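NADH:ubiquinone oxidoreductase, Na translocating, F subunit (Porphyromonas gingivalis, PDB 2R6H) is a flavoprotein subunit of the ferredoxin-reductase-like kind, with FAD held in an antiparallel beta domain beside a Rossmann-type nucleotide-binding domain. Local coordinates at residues S21-E26 / V105-P110; N17-T22 / Y59-R64. All blocks are in the same frame, centred on the assembly; numbering follows the deposited sequence.

Contact 1. Residues S21-E26 / V105-P110; sequences STFIKE and VRIATP. With FAD (flavin-adenine dinucleotide), chain H.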
# COMPACT_ATOMS: atom_id res chain seq x y z
N SER A 21 -5.23 6.06 -6.71
CA SER A 21 -6.18 5.11 -7.28
C SER A 21 -7.52 5.57 -6.77
O SER A 21 -7.63 6.69 -6.28
CB SER A 21 -5.93 3.72 -6.75
OG SER A 21 -6.30 3.68 -5.39
N THR A 22 -8.53 4.72 -6.84
CA THR A 22 -9.86 5.16 -6.41
C THR A 22 -9.99 5.36 -4.89
O THR A 22 -10.67 6.27 -4.43
CB THR A 22 -10.96 4.22 -6.87
OG1 THR A 22 -11.06 4.29 -8.30
CG2 THR A 22 -12.28 4.67 -6.27
N PHE A 23 -9.32 4.52 -4.12
CA PHE A 23 -9.42 4.62 -2.68
C PHE A 23 -8.07 4.77 -1.96
O PHE A 23 -7.97 4.61 -0.73
CB PHE A 23 -10.19 3.43 -2.17
CG PHE A 23 -11.58 3.35 -2.68
CD1 PHE A 23 -12.45 4.42 -2.51
CD2 PHE A 23 -12.03 2.23 -3.34
CE1 PHE A 23 -13.75 4.35 -2.99
CE2 PHE A 23 -13.32 2.16 -3.82
CZ PHE A 23 -14.18 3.22 -3.65
N ILE A 24 -7.02 5.07 -2.72
CA ILE A 24 -5.73 5.34 -2.10
C ILE A 24 -5.17 6.70 -2.51
O ILE A 24 -4.89 6.94 -3.69
CB ILE A 24 -4.73 4.24 -2.42
CG1 ILE A 24 -5.41 2.89 -2.22
CG2 ILE A 24 -3.53 4.37 -1.50
CD1 ILE A 24 -4.59 1.73 -2.65
N LYS A 25 -5.06 7.59 -1.54
CA LYS A 25 -4.38 8.86 -1.74
C LYS A 25 -2.90 8.69 -1.47
O LYS A 25 -2.49 7.94 -0.57
CB LYS A 25 -4.96 9.95 -0.83
CG LYS A 25 -6.05 10.72 -1.48
CD LYS A 25 -6.87 11.48 -0.47
CE LYS A 25 -7.95 12.28 -1.17
NZ LYS A 25 -7.37 13.13 -2.25
N GLU A 26 -2.09 9.37 -2.27
CA GLU A 26 -0.67 9.45 -2.00
C GLU A 26 -0.45 10.66 -1.13
O GLU A 26 -0.48 11.80 -1.60
CB GLU A 26 0.14 9.54 -3.28
CG GLU A 26 1.59 9.33 -3.04
CD GLU A 26 2.43 9.81 -4.19
OE1 GLU A 26 1.94 10.66 -4.97
OE2 GLU A 26 3.57 9.33 -4.32
N VAL A 105 -2.57 5.94 1.65
CA VAL A 105 -3.68 5.76 2.56
C VAL A 105 -4.95 5.28 1.89
O VAL A 105 -5.49 5.97 1.04
CB VAL A 105 -3.99 7.05 3.27
CG1 VAL A 105 -5.04 6.83 4.30
CG2 VAL A 105 -2.74 7.56 3.91
N ARG A 106 -5.42 4.10 2.29
CA ARG A 106 -6.71 3.56 1.86
C ARG A 106 -7.81 4.15 2.74
O ARG A 106 -7.79 4.00 3.96
CB ARG A 106 -6.69 2.03 2.00
CG ARG A 106 -8.02 1.30 1.74
CD ARG A 106 -8.27 1.18 0.25
NE ARG A 106 -9.13 0.07 -0.15
CZ ARG A 106 -10.46 0.14 -0.27
NH1 ARG A 106 -11.09 1.28 0.01
NH2 ARG A 106 -11.16 -0.93 -0.65
N ILE A 107 -8.76 4.85 2.12
CA ILE A 107 -9.90 5.38 2.87
C ILE A 107 -10.81 4.24 3.35
O ILE A 107 -11.36 3.48 2.56
CB ILE A 107 -10.71 6.35 2.01
CG1 ILE A 107 -11.83 6.95 2.83
CG2 ILE A 107 -11.28 5.65 0.81
CD1 ILE A 107 -11.38 7.98 3.79
N ALA A 108 -10.95 4.11 4.67
CA ALA A 108 -11.67 2.98 5.23
C ALA A 108 -13.16 3.24 5.22
O ALA A 108 -13.74 3.60 6.25
CB ALA A 108 -11.20 2.70 6.61
N THR A 109 -13.79 3.05 4.05
CA THR A 109 -15.24 3.14 3.94
C THR A 109 -15.85 2.02 4.76
O THR A 109 -15.24 0.98 4.94
CB THR A 109 -15.69 2.92 2.50
OG1 THR A 109 -15.39 1.58 2.11
CG2 THR A 109 -14.98 3.86 1.57
N PRO A 110 -17.07 2.22 5.25
CA PRO A 110 -17.77 1.17 6.01
C PRO A 110 -18.11 -0.02 5.12
O PRO A 110 -17.86 0.02 3.92
CB PRO A 110 -19.06 1.87 6.47
CG PRO A 110 -18.81 3.33 6.30
CD PRO A 110 -17.87 3.45 5.15
PA FAD H . -10.97 2.69 11.83
O1A FAD H . -9.84 2.00 12.60
O2A FAD H . -11.77 3.69 12.66
O5B FAD H . -11.97 1.59 11.18
C5B FAD H . -11.52 0.69 10.18
C4B FAD H . -12.70 0.10 9.42
O4B FAD H . -13.55 -0.59 10.31
C3B FAD H . -13.53 1.18 8.74
O3B FAD H . -13.74 0.81 7.40
C2B FAD H . -14.86 1.19 9.48
O2B FAD H . -15.92 1.39 8.57
C1B FAD H . -14.90 -0.21 10.09
N9A FAD H . -15.72 -0.31 11.33
C8A FAD H . -15.69 0.49 12.45
N7A FAD H . -16.60 0.03 13.34
C5A FAD H . -17.22 -1.06 12.81
C6A FAD H . -18.23 -1.91 13.28
N6A FAD H . -18.83 -1.68 14.45
N1A FAD H . -18.66 -2.97 12.49
C2A FAD H . -18.11 -3.18 11.24
N3A FAD H . -17.11 -2.33 10.77
C4A FAD H . -16.68 -1.29 11.55
N1 FAD H . -3.02 1.51 6.17
C2 FAD H . -2.76 2.19 5.01
O2 FAD H . -3.71 2.61 4.36
N3 FAD H . -1.45 2.39 4.60
C4 FAD H . -0.38 1.91 5.36
O4 FAD H . 0.81 2.06 5.04
C4X FAD H . -0.66 1.23 6.53
N5 FAD H . 0.39 0.75 7.28
C5X FAD H . 0.11 0.05 8.44
C6 FAD H . 1.17 -0.44 9.18
C7 FAD H . 0.94 -1.14 10.36
C7M FAD H . 2.12 -1.65 11.14
C8 FAD H . -0.37 -1.34 10.78
C8M FAD H . -0.65 -2.10 12.04
C9 FAD H . -1.43 -0.85 10.03
C9A FAD H . -1.21 -0.15 8.85
N10 FAD H . -2.26 0.34 8.09
C10 FAD H . -1.98 1.02 6.93
C1' FAD H . -3.68 0.33 8.58
C2' FAD H . -3.95 1.67 9.24
O2' FAD H . -3.10 1.81 10.35
C3' FAD H . -5.40 1.80 9.71
O3' FAD H . -5.84 0.61 10.33
C4' FAD H . -6.28 2.17 8.54
O4' FAD H . -5.94 3.48 8.18
C5' FAD H . -7.75 2.16 8.92
O5' FAD H . -7.88 2.79 10.18
P FAD H . -8.93 3.99 10.36
O1P FAD H . -8.65 4.74 11.64
O2P FAD H . -8.92 4.88 9.15
O3P FAD H . -10.35 3.27 10.45

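Contact 2. Residues N17-T22 / Y59-R64; sequences NKNVST and YDIQDR. With SO4 (sulfate ion), chain G; SO4 (sulfate ion), chain E.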
# COMPACT_ATOMS: atom_id res chain seq x y z
N ASN A 17 -1.66 15.75 -1.31
CA ASN A 17 -2.65 14.71 -1.05
C ASN A 17 -3.59 14.50 -2.24
O ASN A 17 -4.76 14.86 -2.20
CB ASN A 17 -3.47 15.05 0.20
CG ASN A 17 -4.00 13.81 0.90
OD1 ASN A 17 -3.31 12.79 0.99
ND2 ASN A 17 -5.22 13.89 1.40
N LYS A 18 -3.05 13.91 -3.31
CA LYS A 18 -3.85 13.60 -4.49
C LYS A 18 -4.16 12.11 -4.58
O LYS A 18 -3.35 11.27 -4.16
CB LYS A 18 -3.12 14.06 -5.75
CG LYS A 18 -3.54 15.44 -6.25
CD LYS A 18 -2.41 16.13 -6.98
CE LYS A 18 -2.27 15.62 -8.40
NZ LYS A 18 -1.14 16.27 -9.12
N ASN A 19 -5.32 11.78 -5.12
CA ASN A 19 -5.69 10.39 -5.36
C ASN A 19 -4.73 9.69 -6.32
O ASN A 19 -4.35 10.25 -7.34
CB ASN A 19 -7.12 10.30 -5.89
CG ASN A 19 -8.14 10.10 -4.79
OD1 ASN A 19 -8.42 11.02 -4.01
ND2 ASN A 19 -8.71 8.90 -4.71
N VAL A 20 -4.35 8.47 -5.97
CA VAL A 20 -3.41 7.71 -6.78
C VAL A 20 -4.13 6.44 -7.36
O VAL A 20 -3.72 5.86 -8.37
CB VAL A 20 -2.14 7.43 -5.95
CG1 VAL A 20 -2.17 6.06 -5.28
CG2 VAL A 20 -0.91 7.61 -6.80
N SER A 21 -5.23 6.06 -6.71
CA SER A 21 -6.18 5.11 -7.28
C SER A 21 -7.52 5.57 -6.77
O SER A 21 -7.63 6.69 -6.28
CB SER A 21 -5.93 3.72 -6.75
OG SER A 21 -6.30 3.68 -5.39
N THR A 22 -8.53 4.72 -6.84
CA THR A 22 -9.86 5.16 -6.41
C THR A 22 -9.99 5.36 -4.89
O THR A 22 -10.67 6.27 -4.43
CB THR A 22 -10.96 4.22 -6.87
OG1 THR A 22 -11.06 4.29 -8.30
CG2 THR A 22 -12.28 4.67 -6.27
N TYR A 59 -14.17 16.16 -0.13
CA TYR A 59 -12.93 15.52 -0.55
C TYR A 59 -12.54 15.94 -1.96
O TYR A 59 -13.39 16.26 -2.77
CB TYR A 59 -13.08 14.01 -0.48
CG TYR A 59 -13.03 13.42 0.90
CD1 TYR A 59 -12.39 14.07 1.94
CD2 TYR A 59 -13.57 12.16 1.15
CE1 TYR A 59 -12.32 13.50 3.21
CE2 TYR A 59 -13.52 11.58 2.40
CZ TYR A 59 -12.89 12.25 3.44
OH TYR A 59 -12.85 11.66 4.69
N ASP A 60 -11.24 15.96 -2.24
CA ASP A 60 -10.76 16.29 -3.58
C ASP A 60 -10.39 15.02 -4.32
O ASP A 60 -9.38 14.39 -4.02
CB ASP A 60 -9.55 17.22 -3.50
CG ASP A 60 -9.28 17.94 -4.82
OD1 ASP A 60 -9.90 17.57 -5.84
OD2 ASP A 60 -8.45 18.88 -4.84
N ILE A 61 -11.21 14.65 -5.30
CA ILE A 61 -10.99 13.46 -6.12
C ILE A 61 -10.96 13.79 -7.62
O ILE A 61 -11.88 14.41 -8.14
CB ILE A 61 -12.12 12.42 -5.89
CG1 ILE A 61 -12.35 12.21 -4.40
CG2 ILE A 61 -11.78 11.09 -6.60
CD1 ILE A 61 -11.26 11.38 -3.76
N GLN A 62 -9.93 13.34 -8.33
CA GLN A 62 -9.85 13.60 -9.78
C GLN A 62 -10.91 12.89 -10.63
O GLN A 62 -11.45 11.85 -10.26
CB GLN A 62 -8.47 13.24 -10.31
CG GLN A 62 -7.32 13.80 -9.52
CD GLN A 62 -6.88 12.85 -8.45
OE1 GLN A 62 -7.55 12.71 -7.43
NE2 GLN A 62 -5.75 12.19 -8.67
N ASP A 63 -11.17 13.45 -11.81
CA ASP A 63 -12.22 13.00 -12.72
C ASP A 63 -12.32 11.48 -12.86
O ASP A 63 -13.42 10.92 -12.90
CB ASP A 63 -12.02 13.60 -14.12
CG ASP A 63 -11.65 15.10 -14.10
OD1 ASP A 63 -11.81 15.78 -13.04
OD2 ASP A 63 -11.20 15.61 -15.16
N ARG A 64 -11.18 10.82 -12.94
CA ARG A 64 -11.12 9.40 -13.25
C ARG A 64 -11.29 8.47 -12.05
O ARG A 64 -11.40 7.26 -12.22
CB ARG A 64 -9.82 9.08 -13.96
CG ARG A 64 -8.59 9.09 -13.09
CD ARG A 64 -7.35 9.10 -13.96
NE ARG A 64 -6.11 8.74 -13.26
CZ ARG A 64 -5.29 9.62 -12.68
NH1 ARG A 64 -5.58 10.92 -12.69
NH2 ARG A 64 -4.17 9.19 -12.08
S SO4 G . -8.09 12.78 -14.79
O1 SO4 G . -8.96 11.81 -14.15
O2 SO4 G . -6.93 13.01 -13.93
O3 SO4 G . -7.73 12.25 -16.12
O4 SO4 G . -8.78 14.05 -14.94
S SO4 E . -3.29 13.65 -11.38
O1 SO4 E . -2.40 13.43 -10.25
O2 SO4 E . -2.45 13.89 -12.55
O3 SO4 E . -4.10 12.46 -11.63
O4 SO4 E . -4.16 14.80 -11.16

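Contact 1. Residues S21-E26 / V105-P110
The guanidinium of Arg106 lies alongside Phe23, pointing the same way and with its plane almost parallel to the ring, while the backbone N of the same arginine holds the flavin. The setting is the six-stranded antiparallel beta barrel typical of FAD domains of this family, where strand 24-30 pairs with strand 100-106. Lys25 and Val105 form a hydrogen-bonded pair: Val105 N reaches Lys25 O at 3.0 Å, nearly straight (172°), and Lys25 N donates back to Val105 O from somewhat above the carbonyl plane. Ile24 and Arg106 make the next, non-hydrogen-bonded pair, so Arg106 N turns outward and donates to FAD O2 at 3.1 Å. Beyond the strands, Ile107 N extends the ladder to Phe23 O, 3.0 Å away and in the carbonyl plane. Arginine suits this place because its long chain, CG anti to the backbone N and bent at chi2 (78°), can fold back beside Phe23, in the turn just ahead of strand 24-30. Its NH1 comes nearest to Phe23 CB, at 3.2 Å, and the two planes are 14° apart. Thr22 CG2 sits over the centre of one face of the Phe23 ring, an apolar lid supplied by a branched residue. Ile107, buried against helix 127-132, sends the shorter branch to this ring: its CG2 lies 3.7 Å from Phe23 CD1.

Contact 2. Residues N17-T22 / Y59-R64
The loop 59-64 runs past the end of strand 9-19 with no strand ladder between them, the backbones coming nearest at Asn19 and Ile61, whose CA atoms are 6.2 Å apart. Gln62 bridges this distance with its side chain. Its CG is anti to the carbonyl carbon and the chain bends at chi2 (91°), which brings the terminal amide up to the main chain of Asn19. There Gln62 NE2 donates to Asn19 O at 2.7 Å, along a lone pair and within the plane of the glutamine amide, while Asn19 N returns a weak bond to Gln62 OE1, though the place of OE1 is less sure. Glutamine fits because one flat group carries both donor and acceptor, so it is able to meet the C=O and N-H of a single residue, the NE2 bond being the firm one. Asn19 stands at the start of the turn of the beta hairpin formed by strands 9-19 and 24-30, and its own amide, 65° from that of Gln62, works inside the turn. Its ND2 bonds to Ser21 O at 2.9 Å and 165°, and its OD1 accepts from Lys25 NZ, an ammonium also met by Asp60 O and Asn17 O. This buried polar group is thus engaged at both ends, which fixes its rotation. Ile61 crosses it obliquely and packs on Trp69 and Trp75, a place that suits a branched apolar side chain. Farther along, extended Arg64 presents its guanidinium edge to two sulfate ions, probably from the crystallisation liquor: NH1 donates to O2 of the chain G sulfate at 2.8 Å and, in a bond modelled very short, to O3 of the chain E sulfate. That same O3 receives a weak, long bond from Gln62 NE2 at 3.4 Å.

In the fold
The two contacts lie about 9 Å apart, centre to centre, and share Ser21 and Thr22 in the turn between strands 9-19 and 24-30. From this hairpin, contact 2 leads to the loop ahead of helix 66-71, and contact 1, whose second segment comes later in the chain, leads to strand 100-106 and the FAD. Glu26 N and Lys18 O, 3.0 Å apart, join the two hairpin strands. The shared turn also reaches outward: Thr22 O accepts from Trp69 NE1 of helix 66-71, and Thr22 OG1 bonds to Glu199 of the NAD-binding domain. The turn of one hairpin thus connects the flavin-bearing strands, the 59-64 loop and the second domain.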